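Local coordinates for protein Lys-gingipain W83 (Porphyromonas gingivalis, PDB 6I9A) that cleaves proteins after lysine residues as a secreted, calcium-binding cysteine endopeptidase of the C25 family and may act as a virulence factor in periodontal disease, at residues E26-W31 and N131-V136; K98-L103 and Q253-Q258; Y178-E183 and D314-E319; V293-V298 and I342-H347. All blocks are in the same frame, centred on the assembly; numbering follows the deposited sequence.

Contact 1. Residues E26-W31 and N131-V136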
# COMPACT_ATOMS: atom_id res chain seq x y z
N GLU A 26 -13.92 3.28 17.82
CA GLU A 26 -13.49 4.62 18.20
C GLU A 26 -12.12 4.97 17.63
O GLU A 26 -11.93 6.06 17.10
CB GLU A 26 -13.49 4.69 19.72
CG GLU A 26 -13.00 6.01 20.29
CD GLU A 26 -13.00 6.05 21.81
OE1 GLU A 26 -13.03 4.97 22.46
OE2 GLU A 26 -12.96 7.17 22.36
N ALA A 27 -11.17 4.02 17.74
CA ALA A 27 -9.82 4.28 17.24
C ALA A 27 -9.79 4.48 15.72
O ALA A 27 -8.95 5.21 15.21
CB ALA A 27 -8.88 3.13 17.64
N LEU A 28 -10.69 3.82 15.00
CA LEU A 28 -10.68 3.91 13.55
C LEU A 28 -11.21 5.25 13.05
O LEU A 28 -10.90 5.65 11.92
CB LEU A 28 -11.55 2.76 13.01
CG LEU A 28 -11.43 2.32 11.57
CD1 LEU A 28 -10.00 2.03 11.17
CD2 LEU A 28 -12.35 1.13 11.31
N LYS A 29 -12.06 5.93 13.84
CA LYS A 29 -12.72 7.14 13.34
C LYS A 29 -11.78 8.19 12.68
O LYS A 29 -12.15 8.65 11.60
CB LYS A 29 -13.56 7.81 14.45
CG LYS A 29 -14.51 8.84 13.83
CD LYS A 29 -15.76 9.14 14.63
CE LYS A 29 -16.40 10.44 14.15
NZ LYS A 29 -16.68 10.47 12.68
N PRO A 30 -10.63 8.59 13.24
CA PRO A 30 -9.83 9.63 12.57
C PRO A 30 -9.32 9.19 11.20
O PRO A 30 -9.16 10.00 10.28
CB PRO A 30 -8.66 9.90 13.53
CG PRO A 30 -9.11 9.37 14.85
CD PRO A 30 -10.07 8.25 14.57
N TRP A 31 -9.09 7.86 11.05
CA TRP A 31 -8.63 7.34 9.75
C TRP A 31 -9.79 7.39 8.76
O TRP A 31 -9.61 7.86 7.61
CB TRP A 31 -8.12 5.92 9.96
CG TRP A 31 -7.50 5.26 8.76
CD1 TRP A 31 -6.21 5.40 8.31
CD2 TRP A 31 -8.10 4.25 7.93
NE1 TRP A 31 -5.97 4.53 7.26
CE2 TRP A 31 -7.12 3.81 7.02
CE3 TRP A 31 -9.37 3.65 7.89
CZ2 TRP A 31 -7.36 2.81 6.07
CZ3 TRP A 31 -9.62 2.66 6.95
CH2 TRP A 31 -8.63 2.25 6.05
N ASN A 131 -1.68 3.83 16.70
CA ASN A 131 -0.28 4.01 16.32
C ASN A 131 -0.13 3.98 14.81
O ASN A 131 0.61 4.76 14.21
CB ASN A 131 0.57 2.92 16.91
CG ASN A 131 0.72 3.01 18.39
OD1 ASN A 131 0.40 4.04 19.01
ND2 ASN A 131 1.20 1.95 19.03
N ILE A 132 -0.79 3.00 14.17
CA ILE A 132 -0.69 2.88 12.71
C ILE A 132 -1.29 4.11 12.06
O ILE A 132 -0.71 4.71 11.15
CB ILE A 132 -1.42 1.62 12.20
CG1 ILE A 132 -0.88 0.34 12.86
CG2 ILE A 132 -1.33 1.55 10.65
CD1 ILE A 132 -1.69 -0.91 12.52
N ILE A 133 -2.53 4.45 12.51
CA ILE A 133 -3.24 5.58 11.89
C ILE A 133 -2.47 6.87 12.00
O ILE A 133 -2.43 7.66 11.06
CB ILE A 133 -4.63 5.69 12.57
CG1 ILE A 133 -5.47 4.49 12.18
CG2 ILE A 133 -5.33 7.04 12.20
CD1 ILE A 133 -6.75 4.35 13.01
N ASP A 134 -1.85 7.13 13.18
CA ASP A 134 -1.13 8.42 13.32
C ASP A 134 0.01 8.54 12.32
O ASP A 134 0.32 9.63 11.80
CB ASP A 134 -0.61 8.55 14.74
CG ASP A 134 -1.70 8.79 15.76
OD1 ASP A 134 -2.84 9.20 15.37
OD2 ASP A 134 -1.43 8.61 16.96
N LYS A 135 0.68 7.42 12.02
CA LYS A 135 1.77 7.45 11.02
C LYS A 135 1.22 7.69 9.63
O LYS A 135 1.76 8.46 8.84
CB LYS A 135 2.58 6.15 11.07
CG LYS A 135 3.37 6.06 12.41
CD LYS A 135 4.26 4.80 12.47
CE LYS A 135 3.47 3.58 12.78
NZ LYS A 135 4.35 2.36 12.89
N VAL A 136 0.11 7.00 9.30
CA VAL A 136 -0.54 7.20 7.98
C VAL A 136 -0.96 8.65 7.80
O VAL A 136 -0.72 9.24 6.76
CB VAL A 136 -1.75 6.26 7.84
CG1 VAL A 136 -2.55 6.63 6.60
CG2 VAL A 136 -1.27 4.81 7.81
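Ile-133 pushes its CD1 methyl into the flank of the helix that carries Trp-31 and Ala-27, at the meeting of two nearly parallel helices, 25-37 and 126-141. Both pack on the four-stranded parallel sheet of the C25 peptidase in an alpha/beta layer arrangement, helix 25-37 on strands 14-20 and 117-121, helix 126-141 on 117-121. The short axes run 9° apart in direction and 9.4 Å apart in space, and the backbones come nearest at Trp-31 and Ile-133.

In the first shell, Ile-133 CD1 lies 3.2 Å from the carbonyl oxygen Ala-27 O and 3.7 Å from Trp-31 CB, with Leu-28 CA slightly farther off. The methyl thus settles against backbone as much as side chain. Ile-133 CG2 also reaches Trp-31 CB, at 3.7 Å, so both branches of the isoleucine grip the root of the tryptophan. The two side chains cross at about a right angle. A chi1 of -175° sets Trp-31 CG anti to the backbone N; the indole beyond it packs on Met-16, Phe-119 and Met-121. Val-136, one turn beyond Ile-133, brings CG1 to the edge of the indole, near its plane.

Farther out, helix 26-31 is kinked: Pro-30 has no N-H to give to the preceding turn, and Trp-31 N makes just a weak bond to Leu-28 O. Ala-27 and Leu-28 also touch Leu-129. The buried indole nitrogen is satisfied by Asp-362, to which Trp-31 NE1 is hydrogen-bonded through OD2, while Val-136 CG1 lies 4.1 Å from that same Trp-31 NE1.

Contact 2. Residues K98-L103 and Q253-Q258; sequences KKVTDL and QFDYVQ. With CA (calcium ion), chain H.
Val-100 lays its CG1 methyl over the centre of the Phe-254 ring, 3.9 Å from the ring centroid and only 7° off the normal, a CH-pi contact. Val-100 CG1 (chi1 70°) and Phe-254 CG (chi1 57°) each lie between their own backbone N and carbonyl carbon, the crowded position. Val-100 CG2 touches the ring too, 3.8 Å from Phe-254 CE2. Asp-255, turned in the same way, meets the valine tip to tip, while a water accepts from Val-100 N and donates to Asp-255 OD1. The Asp-102 carboxylate comes obliquely to the far end of the ring, with OD1 3.5 Å from Phe-254 CZ; its charge is paired with Arg-120. Lys-99, bent at chi2, and the extended Gln-253 are joined by two waters between Lys-99 NZ and the glutamine amide, whose NE2 also donates to Ser-280 O.

The type I turn from Gln-253 to Tyr-256 directs Phe-254 O to a calcium ion 2.4 Å away, which Asp-85 and Glu-263 also bind. Thr-101 OG1 accepts a capping bond from Leu-103 N and is also hydrogen-bonded to Glu-355 O. Residues 253-258 lie between strand 242-247 and helix 261-267 and pack on strand 100-101.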
# COMPACT_ATOMS: atom_id res chain seq x y z
N LYS A 98 -0.32 -23.25 2.38
CA LYS A 98 -0.53 -23.95 3.65
C LYS A 98 -0.30 -23.00 4.84
O LYS A 98 -0.14 -23.48 5.95
CB LYS A 98 0.34 -25.21 3.79
CG LYS A 98 0.48 -26.09 2.52
CD LYS A 98 -0.84 -26.52 2.01
CE LYS A 98 -0.69 -27.47 0.83
NZ LYS A 98 -2.03 -27.91 0.36
N LYS A 99 -0.33 -21.68 4.59
CA LYS A 99 -0.13 -20.68 5.64
C LYS A 99 -1.25 -19.67 5.52
O LYS A 99 -1.93 -19.61 4.51
CB LYS A 99 1.23 -19.97 5.50
CG LYS A 99 2.43 -20.94 5.55
CD LYS A 99 2.62 -21.65 6.89
CE LYS A 99 3.77 -22.67 6.73
NZ LYS A 99 4.08 -23.32 7.99
N VAL A 100 -1.44 -18.85 6.56
CA VAL A 100 -2.57 -17.92 6.54
C VAL A 100 -2.49 -17.02 5.32
O VAL A 100 -1.41 -16.55 4.89
CB VAL A 100 -2.65 -17.12 7.87
CG1 VAL A 100 -1.49 -16.11 8.02
CG2 VAL A 100 -4.02 -16.45 8.03
N THR A 101 -3.68 -16.68 4.78
CA THR A 101 -3.82 -15.73 3.69
C THR A 101 -5.14 -15.01 3.85
O THR A 101 -6.14 -15.55 4.35
CB THR A 101 -3.77 -16.41 2.29
OG1 THR A 101 -3.76 -15.43 1.25
CG2 THR A 101 -4.92 -17.39 2.02
N ASP A 102 -5.12 -13.78 3.31
CA ASP A 102 -6.31 -12.95 3.16
C ASP A 102 -6.80 -12.97 1.71
O ASP A 102 -7.80 -12.32 1.39
CB ASP A 102 -6.03 -11.48 3.55
CG ASP A 102 -5.92 -11.27 5.04
OD1 ASP A 102 -6.49 -12.09 5.78
OD2 ASP A 102 -5.26 -10.26 5.46
N LEU A 103 -6.13 -13.75 0.83
CA LEU A 103 -6.50 -13.71 -0.59
C LEU A 103 -7.97 -14.00 -0.82
O LEU A 103 -8.58 -13.36 -1.71
CB LEU A 103 -5.67 -14.76 -1.36
CG LEU A 103 -5.99 -14.82 -2.87
CD1 LEU A 103 -5.71 -13.52 -3.60
CD2 LEU A 103 -5.23 -15.96 -3.53
N GLN A 253 3.77 -13.51 8.33
CA GLN A 253 2.92 -14.67 8.78
C GLN A 253 2.14 -14.20 10.01
O GLN A 253 2.51 -14.44 11.16
CB GLN A 253 3.82 -15.86 9.07
CG GLN A 253 2.98 -17.16 9.10
CD GLN A 253 3.85 -18.36 9.28
OE1 GLN A 253 3.86 -19.01 10.36
NE2 GLN A 253 4.58 -18.70 8.24
N PHE A 254 1.01 -13.56 9.73
CA PHE A 254 0.33 -12.77 10.74
C PHE A 254 -0.59 -13.57 11.65
O PHE A 254 -1.22 -12.96 12.54
CB PHE A 254 -0.41 -11.57 10.09
CG PHE A 254 -1.41 -11.97 9.04
CD1 PHE A 254 -1.06 -11.95 7.69
CD2 PHE A 254 -2.69 -12.32 9.39
CE1 PHE A 254 -1.98 -12.34 6.71
CE2 PHE A 254 -3.61 -12.74 8.42
CZ PHE A 254 -3.27 -12.72 7.08
N ASP A 255 -0.63 -14.92 11.55
CA ASP A 255 -1.25 -15.76 12.57
C ASP A 255 -0.20 -16.49 13.41
O ASP A 255 -0.55 -17.43 14.16
CB ASP A 255 -2.21 -16.76 11.92
CG ASP A 255 -1.51 -17.91 11.24
OD1 ASP A 255 -0.32 -17.74 10.87
OD2 ASP A 255 -2.14 -18.99 11.09
N TYR A 256 1.05 -16.04 13.39
CA TYR A 256 2.09 -16.64 14.20
C TYR A 256 1.78 -16.47 15.70
O TYR A 256 1.01 -15.58 16.10
CB TYR A 256 3.43 -15.99 13.85
CG TYR A 256 4.64 -16.62 14.51
CD1 TYR A 256 4.93 -17.99 14.33
CD2 TYR A 256 5.56 -15.85 15.20
CE1 TYR A 256 6.11 -18.55 14.85
CE2 TYR A 256 6.71 -16.40 15.74
CZ TYR A 256 6.96 -17.76 15.60
OH TYR A 256 8.10 -18.28 16.17
N VAL A 257 2.41 -17.30 16.54
CA VAL A 257 2.19 -17.33 18.00
C VAL A 257 2.61 -16.01 18.65
O VAL A 257 2.15 -15.70 19.76
CB VAL A 257 2.88 -18.55 18.66
CG1 VAL A 257 4.40 -18.48 18.51
CG2 VAL A 257 2.47 -18.72 20.12
N GLN A 258 3.47 -15.24 17.98
CA GLN A 258 3.86 -13.90 18.39
C GLN A 258 3.51 -12.93 17.26
O GLN A 258 3.44 -13.37 16.11
CB GLN A 258 5.38 -13.83 18.69
CG GLN A 258 5.84 -14.76 19.85
CD GLN A 258 5.18 -14.50 21.19
OE1 GLN A 258 5.04 -15.42 22.01
NE2 GLN A 258 4.75 -13.28 21.45
CA CA H . -0.99 -11.66 14.49
O HOH W 1 6.26 -21.10 8.46
O HOH W 2 3.39 -21.93 10.30
O HOH W 3 0.31 -19.35 8.77
O HOH W 4 0.90 -13.22 14.62
O HOH W 5 -2.34 -13.48 15.38
O HOH W 6 -0.10 -11.37 16.66

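Contact 3. Residues Y178-E183 and D314-E319. With NA (sodium ion), chain E; NA (sodium ion), chain F.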
# COMPACT_ATOMS: atom_id res chain seq x y z
N TYR A 178 17.76 2.37 -12.41
CA TYR A 178 16.67 3.02 -13.09
C TYR A 178 15.89 4.01 -12.26
O TYR A 178 15.30 4.91 -12.88
CB TYR A 178 15.73 1.92 -13.65
CG TYR A 178 16.41 1.18 -14.77
CD1 TYR A 178 16.71 1.82 -15.98
CD2 TYR A 178 16.86 -0.14 -14.61
CE1 TYR A 178 17.42 1.17 -16.98
CE2 TYR A 178 17.51 -0.82 -15.64
CZ TYR A 178 17.80 -0.14 -16.82
OH TYR A 178 18.39 -0.85 -17.84
N TYR A 179 15.82 3.84 -10.93
CA TYR A 179 14.84 4.64 -10.17
C TYR A 179 15.40 5.27 -8.89
O TYR A 179 15.19 6.46 -8.68
CB TYR A 179 13.64 3.75 -9.81
CG TYR A 179 13.06 3.09 -11.05
CD1 TYR A 179 12.52 3.86 -12.08
CD2 TYR A 179 13.06 1.70 -11.20
CE1 TYR A 179 11.99 3.27 -13.23
CE2 TYR A 179 12.52 1.10 -12.34
CZ TYR A 179 12.02 1.90 -13.36
OH TYR A 179 11.51 1.34 -14.51
N TYR A 180 16.02 4.47 -8.02
CA TYR A 180 16.50 4.98 -6.72
C TYR A 180 17.86 5.61 -6.91
O TYR A 180 18.91 4.99 -6.68
CB TYR A 180 16.51 3.83 -5.69
CG TYR A 180 15.11 3.30 -5.44
CD1 TYR A 180 14.18 4.07 -4.74
CD2 TYR A 180 14.74 2.02 -5.85
CE1 TYR A 180 12.87 3.60 -4.53
CE2 TYR A 180 13.45 1.55 -5.64
CZ TYR A 180 12.52 2.34 -4.99
OH TYR A 180 11.21 1.91 -4.80
N ASN A 181 17.80 6.84 -7.41
CA ASN A 181 19.02 7.55 -7.78
C ASN A 181 18.81 9.07 -7.78
O ASN A 181 17.67 9.54 -7.65
CB ASN A 181 19.54 7.03 -9.15
CG ASN A 181 18.56 7.23 -10.26
OD1 ASN A 181 17.91 8.27 -10.42
ND2 ASN A 181 18.40 6.19 -11.08
N GLN A 182 19.91 9.80 -7.94
CA GLN A 182 19.84 11.26 -7.84
C GLN A 182 19.01 11.86 -8.97
O GLN A 182 18.34 12.89 -8.75
CB GLN A 182 21.24 11.87 -7.83
CG GLN A 182 21.23 13.42 -7.65
CD GLN A 182 20.53 13.91 -6.37
OE1 GLN A 182 21.15 14.01 -5.29
NE2 GLN A 182 19.22 14.28 -6.45
N GLU A 183 18.97 11.21 -10.13
CA GLU A 183 18.22 11.72 -11.29
C GLU A 183 16.72 11.68 -11.02
O GLU A 183 15.96 12.43 -11.65
CB GLU A 183 18.58 10.91 -12.56
CG GLU A 183 20.04 11.11 -12.98
CD GLU A 183 21.16 10.39 -12.22
OE1 GLU A 183 20.92 9.60 -11.27
OE2 GLU A 183 22.33 10.59 -12.63
N ASP A 314 9.54 -1.01 -11.48
CA ASP A 314 9.10 -0.32 -12.69
C ASP A 314 7.72 0.28 -12.50
O ASP A 314 7.47 1.44 -12.87
CB ASP A 314 9.03 -1.28 -13.89
CG ASP A 314 10.31 -1.95 -14.32
OD1 ASP A 314 11.37 -1.24 -14.38
OD2 ASP A 314 10.27 -3.17 -14.62
N ALA A 315 6.79 -0.50 -11.90
CA ALA A 315 5.43 -0.03 -11.75
C ALA A 315 5.39 1.14 -10.79
O ALA A 315 4.70 2.14 -11.06
CB ALA A 315 4.58 -1.18 -11.22
N THR A 316 6.14 1.03 -9.68
CA THR A 316 6.16 2.12 -8.69
C THR A 316 6.43 3.44 -9.42
O THR A 316 5.76 4.46 -9.16
CB THR A 316 7.29 1.84 -7.66
OG1 THR A 316 7.01 0.60 -6.95
CG2 THR A 316 7.31 2.94 -6.62
N PHE A 317 7.45 3.43 -10.29
CA PHE A 317 7.90 4.66 -10.92
C PHE A 317 7.18 5.07 -12.20
O PHE A 317 7.45 6.15 -12.72
CB PHE A 317 9.42 4.59 -11.13
CG PHE A 317 10.16 4.83 -9.83
CD1 PHE A 317 10.29 3.83 -8.88
CD2 PHE A 317 10.59 6.12 -9.49
CE1 PHE A 317 10.83 4.10 -7.61
CE2 PHE A 317 11.18 6.36 -8.25
CZ PHE A 317 11.26 5.38 -7.32
N LEU A 318 6.20 4.30 -12.67
CA LEU A 318 5.27 4.82 -13.67
C LEU A 318 4.53 5.99 -13.01
O LEU A 318 4.04 5.88 -11.88
CB LEU A 318 4.27 3.75 -14.13
CG LEU A 318 4.85 2.65 -14.97
CD1 LEU A 318 3.76 1.60 -15.24
CD2 LEU A 318 5.41 3.17 -16.30
N GLU A 319 4.47 7.11 -13.70
CA GLU A 319 3.85 8.30 -13.13
C GLU A 319 2.33 8.20 -13.08
O GLU A 319 1.74 8.74 -12.12
CB GLU A 319 4.26 9.55 -13.93
CG GLU A 319 5.72 9.92 -13.77
CD GLU A 319 6.17 10.38 -12.40
OE1 GLU A 319 7.41 10.41 -12.17
OE2 GLU A 319 5.32 10.70 -11.54
NA NA E . 3.55 4.39 -10.21
NA NA F . 11.67 -4.65 -15.78
O HOH W 7 8.87 2.17 -15.13
O HOH W 8 9.32 -0.22 -5.32
O HOH W 9 11.11 -3.50 -17.86
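Tyr-179 donates a hydrogen bond to Asp-314, with OH 2.6 Å from OD1. The oxygen is met on the anti side of the carboxylate, whose plane stands 76° from the ring. A water donates to both Tyr-179 OH and Asp-314 O, closing a second path between the same residues. Closer to the backbone, Tyr-179 CB sits over the face of Phe-317, 3.5 Å from the ring centroid, and Tyr-179 CD1 is 3.3 Å from Phe-317 CB. The two rings are nearly parallel (16°) but displaced, with little overlap.

Tyr-180 completes an aromatic cluster that fastens the exit of helix 163-178 to the short helix 312-317. As the centre of an inverse gamma turn it redirects the chain, and it presents its face to the edge of Phe-317 in a T-shaped pair, planes 87° apart and centroids 5.1 Å apart. A water joins Tyr-180 OH to Thr-316 OG1, which is also hydrogen-bonded to Ser-312.

Asp-314 OD2 binds a sodium ion at 2.4 Å, together with Tyr-174, Val-293, Thr-308, Ser-309 and a water. A second sodium is held by the carbonyl oxygens of Ala-315, Thr-316 and Leu-318 with Ser-321, Tyr-322 and Asn-323.

Contact 4. Residues V293-V298 and I342-H347. With NA (sodium ion), chain F; H8E (benzyl-N-[(2S)-1-[[(3S)-7-amino-1-(benzylamino)-1,2-dioxoheptan-3-yl]amino]-5-(2-methyl-2-phenylhydrazinyl)-1,5-dioxopentan-2-yl]carbamate), chain I.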
# COMPACT_ATOMS: atom_id res chain seq x y z
N VAL A 293 12.12 -7.00 -10.37
CA VAL A 293 12.73 -6.50 -11.60
C VAL A 293 11.86 -6.63 -12.84
O VAL A 293 11.99 -5.83 -13.79
CB VAL A 293 14.04 -7.31 -11.80
CG1 VAL A 293 14.62 -7.18 -13.19
CG2 VAL A 293 15.07 -6.91 -10.75
N GLY A 294 11.03 -7.69 -12.87
CA GLY A 294 10.26 -8.06 -14.05
C GLY A 294 10.64 -9.46 -14.48
O GLY A 294 11.69 -10.01 -14.11
N ALA A 295 9.74 -10.07 -15.26
CA ALA A 295 10.06 -11.37 -15.87
C ALA A 295 11.17 -11.21 -16.92
O ALA A 295 11.51 -10.11 -17.36
CB ALA A 295 8.82 -11.96 -16.51
N ASN A 296 11.71 -12.37 -17.34
CA ASN A 296 12.87 -12.43 -18.29
C ASN A 296 14.18 -11.99 -17.63
O ASN A 296 15.18 -11.87 -18.30
CB ASN A 296 12.66 -11.72 -19.64
CG ASN A 296 12.04 -12.61 -20.67
OD1 ASN A 296 12.27 -13.85 -20.65
ND2 ASN A 296 11.22 -12.03 -21.54
N ALA A 297 14.20 -11.84 -16.31
CA ALA A 297 15.43 -11.65 -15.56
C ALA A 297 16.16 -13.00 -15.52
O ALA A 297 15.53 -14.05 -15.43
CB ALA A 297 15.06 -11.20 -14.14
N VAL A 298 17.48 -12.96 -15.62
CA VAL A 298 18.32 -14.15 -15.65
C VAL A 298 19.26 -14.15 -14.45
O VAL A 298 19.84 -13.11 -14.10
CB VAL A 298 19.09 -14.18 -17.00
CG1 VAL A 298 20.15 -15.27 -17.02
CG2 VAL A 298 18.11 -14.35 -18.15
N ILE A 342 5.45 -17.07 -19.72
CA ILE A 342 6.39 -16.96 -20.86
C ILE A 342 7.44 -18.09 -20.80
O ILE A 342 8.28 -18.14 -21.70
CB ILE A 342 7.03 -15.55 -21.01
CG1 ILE A 342 8.00 -15.26 -19.87
CG2 ILE A 342 5.92 -14.51 -21.15
CD1 ILE A 342 8.72 -13.87 -20.02
N GLY A 343 7.38 -18.94 -19.79
CA GLY A 343 8.27 -20.10 -19.74
C GLY A 343 9.59 -19.88 -19.04
O GLY A 343 10.50 -20.68 -19.19
N ASN A 344 9.72 -18.78 -18.27
CA ASN A 344 10.93 -18.62 -17.48
C ASN A 344 11.03 -19.68 -16.38
O ASN A 344 10.03 -20.32 -16.04
CB ASN A 344 10.88 -17.26 -16.74
CG ASN A 344 10.97 -16.03 -17.58
OD1 ASN A 344 10.67 -14.94 -17.07
ND2 ASN A 344 11.41 -16.12 -18.86
N ILE A 345 12.21 -19.85 -15.77
CA ILE A 345 12.37 -20.76 -14.63
C ILE A 345 11.47 -20.26 -13.51
O ILE A 345 11.53 -19.08 -13.14
CB ILE A 345 13.85 -20.73 -14.20
CG1 ILE A 345 14.72 -21.42 -15.27
CG2 ILE A 345 14.05 -21.43 -12.84
CD1 ILE A 345 16.25 -21.18 -14.99
N THR A 346 10.69 -21.12 -12.93
CA THR A 346 9.87 -20.78 -11.78
C THR A 346 10.15 -21.80 -10.66
O THR A 346 10.48 -22.96 -10.92
CB THR A 346 8.39 -20.66 -12.12
OG1 THR A 346 7.91 -21.89 -12.61
CG2 THR A 346 8.08 -19.52 -13.11
N HIS A 347 10.01 -21.34 -9.43
CA HIS A 347 10.28 -22.14 -8.24
C HIS A 347 9.05 -22.57 -7.48
O HIS A 347 9.11 -23.53 -6.68
CB HIS A 347 11.21 -21.36 -7.29
CG HIS A 347 12.58 -21.14 -7.88
ND1 HIS A 347 13.43 -20.15 -7.38
CD2 HIS A 347 13.22 -21.84 -8.86
CE1 HIS A 347 14.55 -20.27 -8.08
NE2 HIS A 347 14.48 -21.27 -8.98
NA NA F . 11.67 -4.65 -15.78
CAQ H8E I . 15.14 -18.20 8.63
CAK H8E I . 15.98 -17.66 9.63
CAH H8E I . 17.34 -17.48 9.37
CAL H8E I . 17.89 -17.84 8.14
CAR H8E I . 17.05 -18.38 7.19
CBO H8E I . 15.68 -18.54 7.38
CBA H8E I . 14.92 -19.14 6.36
NBE H8E I . 14.43 -18.18 5.36
CBL H8E I . 14.26 -18.50 4.04
OAE H8E I . 14.62 -19.60 3.59
CBN H8E I . 13.61 -17.44 3.17
OAG H8E I . 13.67 -16.27 3.67
CBS H8E I . 14.06 -17.56 1.68
CBB H8E I . 13.85 -16.27 0.87
CAY H8E I . 14.40 -16.36 -0.55
CAX H8E I . 13.99 -15.21 -1.47
CAW H8E I . 14.70 -13.91 -1.12
NAB H8E I . 14.28 -12.84 -2.08
NBG H8E I . 13.43 -18.69 0.98
C H8E I . 14.06 -19.72 0.41
O H8E I . 15.27 -19.91 0.43
CA H8E I . 13.11 -20.78 -0.12
N H8E I . 13.71 -21.60 -1.16
CBK H8E I . 14.03 -21.11 -2.39
OAD H8E I . 13.92 -19.90 -2.60
OBI H8E I . 14.43 -21.98 -3.24
CBD H8E I . 14.88 -21.52 -4.56
CBP H8E I . 15.53 -22.61 -5.30
CAS H8E I . 14.86 -23.35 -6.27
CAM H8E I . 15.48 -24.40 -7.01
CAI H8E I . 16.81 -24.70 -6.66
CAN H8E I . 17.45 -24.00 -5.65
CAT H8E I . 16.84 -22.96 -4.97
CB H8E I . 12.66 -21.69 1.04
CG H8E I . 13.84 -22.42 1.74
CD H8E I . 13.42 -22.98 3.06
OE1 H8E I . 12.84 -24.07 3.12
NE2 H8E I . 13.67 -22.15 4.09
NBT H8E I . 13.21 -22.40 5.39
CAA H8E I . 12.27 -21.35 5.87
CBQ H8E I . 14.17 -23.02 6.25
CAU H8E I . 14.14 -22.86 7.64
CAO H8E I . 15.06 -23.52 8.45
CAJ H8E I . 16.02 -24.34 7.88
CAP H8E I . 16.09 -24.48 6.50
CAV H8E I . 15.16 -23.84 5.69
O HOH W 9 11.11 -3.50 -17.86
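Asn-296 and Asn-344 are joined by two hydrogen bonds that use both ends of the Asn-344 amide. The backbone Asn-296 N donates to Asn-344 OD1 over 2.8 Å, with an N-H...O angle of 157°. In return Asn-344 ND2 donates to Asn-296 OD1 at 3.0 Å; the acceptor lies close to the amide plane of Asn-344, but the donor stands well above the carbonyl plane of Asn-296. The side chains cross at about a right angle, their amide planes 56° apart.

Apolar contact fills in beside them, with Ile-342 CD1 4.0 Å from Ala-295 CB. The same methyl packs by van der Waals contact against the Asn-296 amide, 3.5 Å from Asn-296 ND2. Gly-343 follows helix 325-342 in a Schellman motif, and its positive phi turns the chain toward Asn-344. The contact therefore joins the loops that follow helices 285-293 and 325-342 of the peptidase domain.

The two segments also reach bound groups away from this contact. Val-293 O coordinates a sodium ion at 2.3 Å, with Gly-294 beside it at positive phi. At the other end, the inhibitor KYT-36 places its atom CAS over the centre of the His-347 ring, 3.4 Å from His-347 CD2.

How the contacts relate
Contacts 3 and 4 meet directly: Asp-314 OD2 lies 3.3 Å from Val-293 O. Both atoms bind one sodium ion, whose water belongs to both contacts. Their centres are 21 Å apart. Contact 1 lies across the chain's centre from both, about 30 Å from contact 3 and 40 Å from contact 4 between centres. Contacts 1 and 2 alternate along the chain, with centres 23 Å and nearest atoms about 11 Å apart. Contact 4 touches the inhibitor through His-347, while the side chain of Gln-253 in contact 2 stays about 8 Å from it; other inhibitor partners include the backbone N of the nucleophile Cys-249. The centres of contacts 2 and 4 are 27 Å apart.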